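Local coordinates for halocarboxylic acid dehalogenase DehI (Pseudomonas putida, PDB 3BJX), which probably hydrolyses the carbon-halogen bond of haloalkanoic acids, as a group I alpha-haloacid dehalogenase with an all-helical fold of its own, at residues G187-H199 and L215-R228. Numbering follows the deposited sequence.
Sequences GLLKRVADLHYHH and LQIVTDEVLAPVAR. With SO4 (sulfate ion), chain K.
With CG opposite the backbone N (chi1 155°) and a bend at chi2, Arg-191 turns its guanidinium to Asp-220. There NE (2.9 Å) and NH2 (3.0 Å) of Arg-191 both bind Asp-220 OD1, side-on. The guanidinium and carboxylate planes lie 57° apart. Arg-228, bent at chi2 and chi3, runs its methylenes past the ring edge of Tyr-197 and gives NH1 to the carbonyl O of His-196, 2.8 Å away; the length of the chain lets it do both. Its guanidinium also pairs with Asp-233 and Asp-286, the latter bound by His-198 as well. A leucine in its place would probably leave that carbonyl without this donor and both carboxylates without their cationic mate. Between the arginines the filling is mostly apolar. Thr-219 suits the close approach to Val-192 because its hydroxyl bonds back to Leu-215 O, while Leu-195 CD2 lies 4.0 Å from Leu-223 CB. The His-196 ring is fixed by ND1 to Val-192 O (2.7 Å) and by NE2 to Ser-290; small Ala-227 sets its CB over one face, a CH-pi contact. Positive phi at Tyr-197 ends helix 183-195 in a Schellman motif, and the Tyr-197 hydroxyl donates to a sulfate, probably from the crystallisation liquor. Segments 187-195 and 215-223 form a near-parallel helix pair, crossing at 27° with axes 10.2 Å apart, in the all-helical DehI fold.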
ATOM      1  N   GLY A 187       2.649  -6.596  23.007  1.00 19.11           N
ATOM      2  CA  GLY A 187       3.880  -5.859  22.783  1.00 17.01           C
ATOM      3  C   GLY A 187       4.750  -6.467  21.709  1.00 16.14           C
ATOM      4  O   GLY A 187       5.248  -5.738  20.857  1.00 17.90           O
ATOM      5  N   LEU A 188       4.929  -7.790  21.734  1.00 15.35           N
ATOM      6  CA  LEU A 188       5.809  -8.487  20.779  1.00 14.12           C
ATOM      7  C   LEU A 188       5.279  -8.392  19.356  1.00 13.84           C
ATOM      8  O   LEU A 188       6.043  -8.179  18.414  1.00 13.62           O
ATOM      9  CB  LEU A 188       6.034  -9.971  21.168  1.00 14.37           C
ATOM     10  CG  LEU A 188       6.872 -10.351  22.426  1.00 15.51           C
ATOM     11  CD1 LEU A 188       6.743 -11.805  22.791  1.00 14.00           C
ATOM     12  CD2 LEU A 188       8.352 -10.004  22.269  1.00 15.78           C
ATOM     13  N   LEU A 189       3.966  -8.568  19.209  1.00 14.89           N
ATOM     14  CA  LEU A 189       3.312  -8.568  17.905  1.00 15.74           C
ATOM     15  C   LEU A 189       3.285  -7.181  17.307  1.00 17.01           C
ATOM     16  O   LEU A 189       3.466  -7.022  16.100  1.00 18.38           O
ATOM     17  CB  LEU A 189       1.879  -9.106  18.000  1.00 15.67           C
ATOM     18  CG  LEU A 189       1.638 -10.582  18.353  1.00 15.39           C
ATOM     19  CD1 LEU A 189       0.175 -10.749  18.697  1.00 14.21           C
ATOM     20  CD2 LEU A 189       2.074 -11.532  17.232  1.00 13.48           C
ATOM     21  N   LYS A 190       3.062  -6.186  18.161  1.00 16.04           N
ATOM     22  CA  LYS A 190       3.031  -4.805  17.733  1.00 17.27           C
ATOM     23  C   LYS A 190       4.424  -4.322  17.323  1.00 17.78           C
ATOM     24  O   LYS A 190       4.554  -3.587  16.327  1.00 17.42           O
ATOM     25  CB  LYS A 190       2.374  -3.902  18.809  1.00 16.23           C
ATOM     26  CG  LYS A 190       2.517  -2.394  18.571  1.00 15.86           C
ATOM     27  CD  LYS A 190       1.788  -1.898  17.299  1.00 15.10           C
ATOM     28  CE  LYS A 190       1.667  -0.390  17.263  1.00 14.77           C
ATOM     29  NZ  LYS A 190       1.323   0.147  15.887  1.00 15.37           N
ATOM     30  N   ARG A 191       5.455  -4.753  18.062  1.00 19.51           N
ATOM     31  CA  ARG A 191       6.873  -4.410  17.741  1.00 21.75           C
ATOM     32  C   ARG A 191       7.355  -4.955  16.382  1.00 20.85           C
ATOM     33  O   ARG A 191       8.062  -4.266  15.632  1.00 20.60           O
ATOM     34  CB  ARG A 191       7.830  -4.794  18.888  1.00 24.55           C
ATOM     35  CG  ARG A 191       9.304  -5.048  18.484  1.00 28.86           C
ATOM     36  CD  ARG A 191      10.287  -3.870  18.690  1.00 32.90           C
ATOM     37  NE  ARG A 191      11.680  -4.336  18.495  1.00 36.73           N
ATOM     38  CZ  ARG A 191      12.686  -3.628  17.955  1.00 37.78           C
ATOM     39  NH1 ARG A 191      12.508  -2.371  17.547  1.00 37.00           N
ATOM     40  NH2 ARG A 191      13.888  -4.190  17.815  1.00 37.44           N
ATOM     41  N   VAL A 192       6.956  -6.175  16.045  1.00 19.32           N
ATOM     42  CA  VAL A 192       7.411  -6.769  14.780  1.00 15.85           C
ATOM     43  C   VAL A 192       6.647  -6.186  13.590  1.00 15.67           C
ATOM     44  O   VAL A 192       7.212  -5.982  12.513  1.00 14.96           O
ATOM     45  CB  VAL A 192       7.424  -8.326  14.832  1.00 14.26           C
ATOM     46  CG1 VAL A 192       6.014  -8.904  14.932  1.00 13.65           C
ATOM     47  CG2 VAL A 192       8.228  -8.892  13.684  1.00 12.96           C
ATOM     48  N   ALA A 193       5.376  -5.870  13.815  1.00 15.71           N
ATOM     49  CA  ALA A 193       4.558  -5.154  12.853  1.00 15.17           C
ATOM     50  C   ALA A 193       5.122  -3.739  12.582  1.00 17.04           C
ATOM     51  O   ALA A 193       5.373  -3.384  11.433  1.00 17.78           O
ATOM     52  CB  ALA A 193       3.126  -5.087  13.353  1.00 13.51           C
ATOM     53  N   ASP A 194       5.321  -2.945  13.634  1.00 17.40           N
ATOM     54  CA  ASP A 194       5.973  -1.643  13.492  1.00 18.35           C
ATOM     55  C   ASP A 194       7.364  -1.743  12.845  1.00 18.84           C
ATOM     56  O   ASP A 194       7.706  -0.923  11.995  1.00 21.07           O
ATOM     57  CB  ASP A 194       6.035  -0.886  14.824  1.00 16.42           C
ATOM     58  CG  ASP A 194       4.668  -0.379  15.286  1.00 17.07           C
ATOM     59  OD1 ASP A 194       3.709  -0.318  14.472  1.00 16.01           O
ATOM     60  OD2 ASP A 194       4.551  -0.035  16.488  1.00 17.38           O
ATOM     61  N   LEU A 195       8.150  -2.750  13.215  1.00 18.88           N
ATOM     62  CA  LEU A 195       9.467  -2.971  12.584  1.00 19.39           C
ATOM     63  C   LEU A 195       9.433  -2.970  11.040  1.00 18.37           C
ATOM     64  O   LEU A 195      10.339  -2.459  10.398  1.00 16.68           O
ATOM     65  CB  LEU A 195      10.103  -4.266  13.081  1.00 20.15           C
ATOM     66  CG  LEU A 195      11.632  -4.383  12.930  1.00 21.91           C
ATOM     67  CD1 LEU A 195      12.340  -3.812  14.149  1.00 21.14           C
ATOM     68  CD2 LEU A 195      12.040  -5.832  12.716  1.00 22.19           C
ATOM     69  N   HIS A 196       8.380  -3.547  10.470  1.00 18.41           N
ATOM     70  CA  HIS A 196       8.215  -3.671   9.028  1.00 18.36           C
ATOM     71  C   HIS A 196       7.409  -2.494   8.464  1.00 19.47           C
ATOM     72  O   HIS A 196       7.128  -2.434   7.263  1.00 18.44           O
ATOM     73  CB  HIS A 196       7.465  -4.969   8.730  1.00 17.20           C
ATOM     74  CG  HIS A 196       8.258  -6.212   9.002  1.00 17.32           C
ATOM     75  ND1 HIS A 196       8.445  -6.717  10.272  1.00 15.44           N
ATOM     76  CD2 HIS A 196       8.870  -7.080   8.159  1.00 16.26           C
ATOM     77  CE1 HIS A 196       9.168  -7.821  10.203  1.00 14.48           C
ATOM     78  NE2 HIS A 196       9.432  -8.068   8.932  1.00 14.38           N
ATOM     79  N   TYR A 197       7.044  -1.566   9.354  1.00 21.40           N
ATOM     80  CA  TYR A 197       6.050  -0.517   9.088  1.00 21.36           C
ATOM     81  C   TYR A 197       4.779  -1.092   8.496  1.00 20.28           C
ATOM     82  O   TYR A 197       4.313  -0.661   7.427  1.00 23.24           O
ATOM     83  CB  TYR A 197       6.649   0.646   8.265  1.00 23.07           C
ATOM     84  CG  TYR A 197       7.724   1.357   9.049  1.00 23.48           C
ATOM     85  CD1 TYR A 197       7.390   2.278  10.036  1.00 22.52           C
ATOM     86  CD2 TYR A 197       9.073   1.070   8.839  1.00 24.15           C
ATOM     87  CE1 TYR A 197       8.361   2.909  10.791  1.00 22.76           C
ATOM     88  CE2 TYR A 197      10.065   1.710   9.583  1.00 24.24           C
ATOM     89  CZ  TYR A 197       9.698   2.627  10.562  1.00 23.94           C
ATOM     90  OH  TYR A 197      10.675   3.266  11.306  1.00 23.52           O
ATOM     91  N   HIS A 198       4.234  -2.074   9.208  1.00 17.30           N
ATOM     92  CA  HIS A 198       3.014  -2.784   8.820  1.00 15.63           C
ATOM     93  C   HIS A 198       1.824  -2.334   9.682  1.00 15.54           C
ATOM     94  O   HIS A 198       2.008  -1.801  10.768  1.00 16.71           O
ATOM     95  CB  HIS A 198       3.212  -4.285   9.034  1.00 13.55           C
ATOM     96  CG  HIS A 198       3.984  -4.975   7.945  1.00 12.68           C
ATOM     97  ND1 HIS A 198       4.507  -6.243   8.099  1.00 11.35           N
ATOM     98  CD2 HIS A 198       4.320  -4.580   6.693  1.00 10.98           C
ATOM     99  CE1 HIS A 198       5.112  -6.604   6.977  1.00 11.01           C
ATOM    100  NE2 HIS A 198       5.004  -5.616   6.107  1.00  9.48           N
ATOM    101  N   HIS A 199       0.608  -2.562   9.195  1.00 15.50           N
ATOM    102  CA  HIS A 199      -0.633  -2.156   9.880  1.00 15.09           C
ATOM    103  C   HIS A 199      -0.966  -3.116  11.030  1.00 16.71           C
ATOM    104  O   HIS A 199      -1.756  -2.791  11.925  1.00 16.73           O
ATOM    105  CB  HIS A 199      -1.791  -2.145   8.887  1.00 13.20           C
ATOM    106  CG  HIS A 199      -1.961  -3.454   8.178  1.00 13.78           C
ATOM    107  ND1 HIS A 199      -1.054  -3.914   7.246  1.00 13.17           N
ATOM    108  CD2 HIS A 199      -2.910  -4.414   8.286  1.00 13.16           C
ATOM    109  CE1 HIS A 199      -1.440  -5.097   6.809  1.00 13.81           C
ATOM    110  NE2 HIS A 199      -2.565  -5.421   7.421  1.00 12.73           N
ATOM    111  N   LEU A 215       9.842 -15.595  19.131  1.00 15.45           N
ATOM    112  CA  LEU A 215       9.364 -14.426  18.421  1.00 15.39           C
ATOM    113  C   LEU A 215      10.216 -13.206  18.779  1.00 17.07           C
ATOM    114  O   LEU A 215      10.586 -12.414  17.893  1.00 15.68           O
ATOM    115  CB  LEU A 215       7.887 -14.158  18.714  1.00 14.53           C
ATOM    116  CG  LEU A 215       7.270 -12.901  18.061  1.00 13.09           C
ATOM    117  CD1 LEU A 215       7.467 -12.854  16.542  1.00 12.00           C
ATOM    118  CD2 LEU A 215       5.815 -12.809  18.402  1.00 12.43           C
ATOM    119  N   GLN A 216      10.552 -13.072  20.059  1.00 17.59           N
ATOM    120  CA  GLN A 216      11.425 -11.993  20.491  1.00 20.05           C
ATOM    121  C   GLN A 216      12.801 -12.022  19.811  1.00 19.76           C
ATOM    122  O   GLN A 216      13.231 -11.022  19.242  1.00 21.71           O
ATOM    123  CB  GLN A 216      11.566 -12.015  22.006  1.00 22.23           C
ATOM    124  CG  GLN A 216      12.502 -10.951  22.527  1.00 25.98           C
ATOM    125  CD  GLN A 216      12.153 -10.514  23.924  1.00 28.32           C
ATOM    126  OE1 GLN A 216      11.993 -11.343  24.831  1.00 30.23           O
ATOM    127  NE2 GLN A 216      12.033  -9.204  24.117  1.00 28.96           N
ATOM    128  N   ILE A 217      13.478 -13.168  19.883  1.00 19.73           N
ATOM    129  CA  ILE A 217      14.801 -13.384  19.292  1.00 17.17           C
ATOM    130  C   ILE A 217      14.804 -13.149  17.785  1.00 18.80           C
ATOM    131  O   ILE A 217      15.672 -12.438  17.265  1.00 16.67           O
ATOM    132  CB  ILE A 217      15.321 -14.820  19.607  1.00 16.87           C
ATOM    133  CG1 ILE A 217      15.645 -14.957  21.097  1.00 15.70           C
ATOM    134  CG2 ILE A 217      16.533 -15.191  18.760  1.00 13.73           C
ATOM    135  CD1 ILE A 217      16.063 -16.349  21.501  1.00 16.98           C
ATOM    136  N   VAL A 218      13.825 -13.724  17.079  1.00 18.67           N
ATOM    137  CA  VAL A 218      13.773 -13.546  15.617  1.00 18.09           C
ATOM    138  C   VAL A 218      13.416 -12.108  15.222  1.00 19.08           C
ATOM    139  O   VAL A 218      13.884 -11.619  14.188  1.00 20.10           O
ATOM    140  CB  VAL A 218      12.893 -14.619  14.886  1.00 17.57           C
ATOM    141  CG1 VAL A 218      13.314 -16.048  15.313  1.00 15.56           C
ATOM    142  CG2 VAL A 218      11.389 -14.376  15.104  1.00 13.44           C
ATOM    143  N   THR A 219      12.633 -11.424  16.060  1.00 20.11           N
ATOM    144  CA  THR A 219      12.296 -10.013  15.826  1.00 20.75           C
ATOM    145  C   THR A 219      13.511  -9.116  16.052  1.00 21.89           C
ATOM    146  O   THR A 219      13.925  -8.394  15.133  1.00 23.84           O
ATOM    147  CB  THR A 219      11.073  -9.522  16.691  1.00 20.64           C
ATOM    148  OG1 THR A 219       9.879 -10.222  16.308  1.00 19.98           O
ATOM    149  CG2 THR A 219      10.841  -8.010  16.557  1.00 19.41           C
ATOM    150  N   ASP A 220      14.083  -9.172  17.260  1.00 22.09           N
ATOM    151  CA  ASP A 220      15.100  -8.181  17.697  1.00 23.58           C
ATOM    152  C   ASP A 220      16.515  -8.485  17.215  1.00 21.95           C
ATOM    153  O   ASP A 220      17.355  -7.586  17.109  1.00 22.52           O
ATOM    154  CB  ASP A 220      15.122  -8.017  19.235  1.00 24.53           C
ATOM    155  CG  ASP A 220      13.834  -7.408  19.792  1.00 27.02           C
ATOM    156  OD1 ASP A 220      13.036  -6.820  19.028  1.00 28.20           O
ATOM    157  OD2 ASP A 220      13.625  -7.509  21.015  1.00 27.90           O
ATOM    158  N   GLU A 221      16.771  -9.751  16.934  1.00 20.71           N
ATOM    159  CA  GLU A 221      18.116 -10.209  16.648  1.00 20.65           C
ATOM    160  C   GLU A 221      18.286 -10.683  15.211  1.00 21.04           C
ATOM    161  O   GLU A 221      19.400 -10.603  14.646  1.00 23.35           O
ATOM    162  CB  GLU A 221      18.520 -11.332  17.619  1.00 19.35           C
ATOM    163  CG  GLU A 221      18.130 -11.093  19.079  1.00 18.98           C
ATOM    164  CD  GLU A 221      18.603 -12.217  19.996  1.00 20.97           C
ATOM    165  OE1 GLU A 221      19.531 -12.957  19.587  1.00 22.72           O
ATOM    166  OE2 GLU A 221      18.057 -12.371  21.118  1.00 20.59           O
ATOM    167  N   VAL A 222      17.206 -11.200  14.628  1.00 18.83           N
ATOM    168  CA  VAL A 222      17.246 -11.685  13.249  1.00 18.65           C
ATOM    169  C   VAL A 222      16.669 -10.636  12.283  1.00 18.45           C
ATOM    170  O   VAL A 222      17.318 -10.267  11.321  1.00 21.12           O
ATOM    171  CB  VAL A 222      16.566 -13.114  13.063  1.00 18.42           C
ATOM    172  CG1 VAL A 222      16.715 -13.633  11.621  1.00 17.52           C
ATOM    173  CG2 VAL A 222      17.137 -14.144  14.043  1.00 18.89           C
ATOM    174  N   LEU A 223      15.467 -10.143  12.542  1.00 18.13           N
ATOM    175  CA  LEU A 223      14.808  -9.265  11.574  1.00 17.79           C
ATOM    176  C   LEU A 223      15.172  -7.790  11.707  1.00 19.66           C
ATOM    177  O   LEU A 223      15.129  -7.050  10.712  1.00 17.01           O
ATOM    178  CB  LEU A 223      13.292  -9.439  11.623  1.00 16.31           C
ATOM    179  CG  LEU A 223      12.688 -10.784  11.189  1.00 15.21           C
ATOM    180  CD1 LEU A 223      11.158 -10.701  11.197  1.00 14.03           C
ATOM    181  CD2 LEU A 223      13.200 -11.213   9.808  1.00 14.69           C
ATOM    182  N   ALA A 224      15.538  -7.355  12.921  1.00 20.85           N
ATOM    183  CA  ALA A 224      15.828  -5.922  13.129  1.00 20.78           C
ATOM    184  C   ALA A 224      16.936  -5.354  12.215  1.00 20.51           C
ATOM    185  O   ALA A 224      16.777  -4.259  11.679  1.00 18.90           O
ATOM    186  CB  ALA A 224      16.082  -5.597  14.615  1.00 21.22           C
ATOM    187  N   PRO A 225      18.053  -6.093  12.027  1.00 21.09           N
ATOM    188  CA  PRO A 225      19.060  -5.531  11.131  1.00 20.61           C
ATOM    189  C   PRO A 225      18.750  -5.625   9.642  1.00 21.19           C
ATOM    190  O   PRO A 225      19.486  -5.038   8.842  1.00 19.45           O
ATOM    191  CB  PRO A 225      20.317  -6.361  11.460  1.00 20.71           C
ATOM    192  CG  PRO A 225      19.799  -7.662  11.901  1.00 20.49           C
ATOM    193  CD  PRO A 225      18.510  -7.370  12.625  1.00 20.90           C
ATOM    194  N   VAL A 226      17.705  -6.368   9.261  1.00 21.68           N
ATOM    195  CA  VAL A 226      17.424  -6.584   7.839  1.00 22.03           C
ATOM    196  C   VAL A 226      16.158  -5.929   7.318  1.00 22.36           C
ATOM    197  O   VAL A 226      16.160  -5.402   6.202  1.00 23.95           O
ATOM    198  CB  VAL A 226      17.430  -8.083   7.425  1.00 22.79           C
ATOM    199  CG1 VAL A 226      18.804  -8.651   7.564  1.00 22.75           C
ATOM    200  CG2 VAL A 226      16.429  -8.893   8.242  1.00 23.32           C
ATOM    201  N   ALA A 227      15.081  -5.989   8.102  1.00 21.17           N
ATOM    202  CA  ALA A 227      13.799  -5.442   7.699  1.00 18.92           C
ATOM    203  C   ALA A 227      13.904  -3.958   7.360  1.00 19.14           C
ATOM    204  O   ALA A 227      14.622  -3.214   8.027  1.00 18.58           O
ATOM    205  CB  ALA A 227      12.765  -5.669   8.789  1.00 18.86           C
ATOM    206  N   ARG A 228      13.182  -3.539   6.320  1.00 19.16           N
ATOM    207  CA  ARG A 228      13.166  -2.149   5.839  1.00 19.87           C
ATOM    208  C   ARG A 228      14.524  -1.508   5.467  1.00 21.56           C
ATOM    209  O   ARG A 228      14.620  -0.286   5.344  1.00 20.89           O
ATOM    210  CB  ARG A 228      12.353  -1.252   6.786  1.00 19.48           C
ATOM    211  CG  ARG A 228      10.899  -1.709   6.926  1.00 18.39           C
ATOM    212  CD  ARG A 228       9.999  -1.155   5.821  1.00 16.94           C
ATOM    213  NE  ARG A 228      10.078  -1.820   4.522  1.00 16.46           N
ATOM    214  CZ  ARG A 228       9.232  -2.759   4.080  1.00 16.94           C
ATOM    215  NH1 ARG A 228       8.251  -3.232   4.846  1.00 16.66           N
ATOM    216  NH2 ARG A 228       9.382  -3.250   2.864  1.00 13.85           N
TER
HETATM  217  S   SO4 K 299      10.834   6.320  11.962  1.00 83.71           S
HETATM  218  O1  SO4 K 299      11.265   5.379  13.001  1.00 83.43           O
HETATM  219  O2  SO4 K 299      11.760   6.294  10.830  1.00 83.62           O
HETATM  220  O3  SO4 K 299       9.507   5.930  11.499  1.00 83.76           O
HETATM  221  O4  SO4 K 299      10.781   7.674  12.505  1.00 83.52           O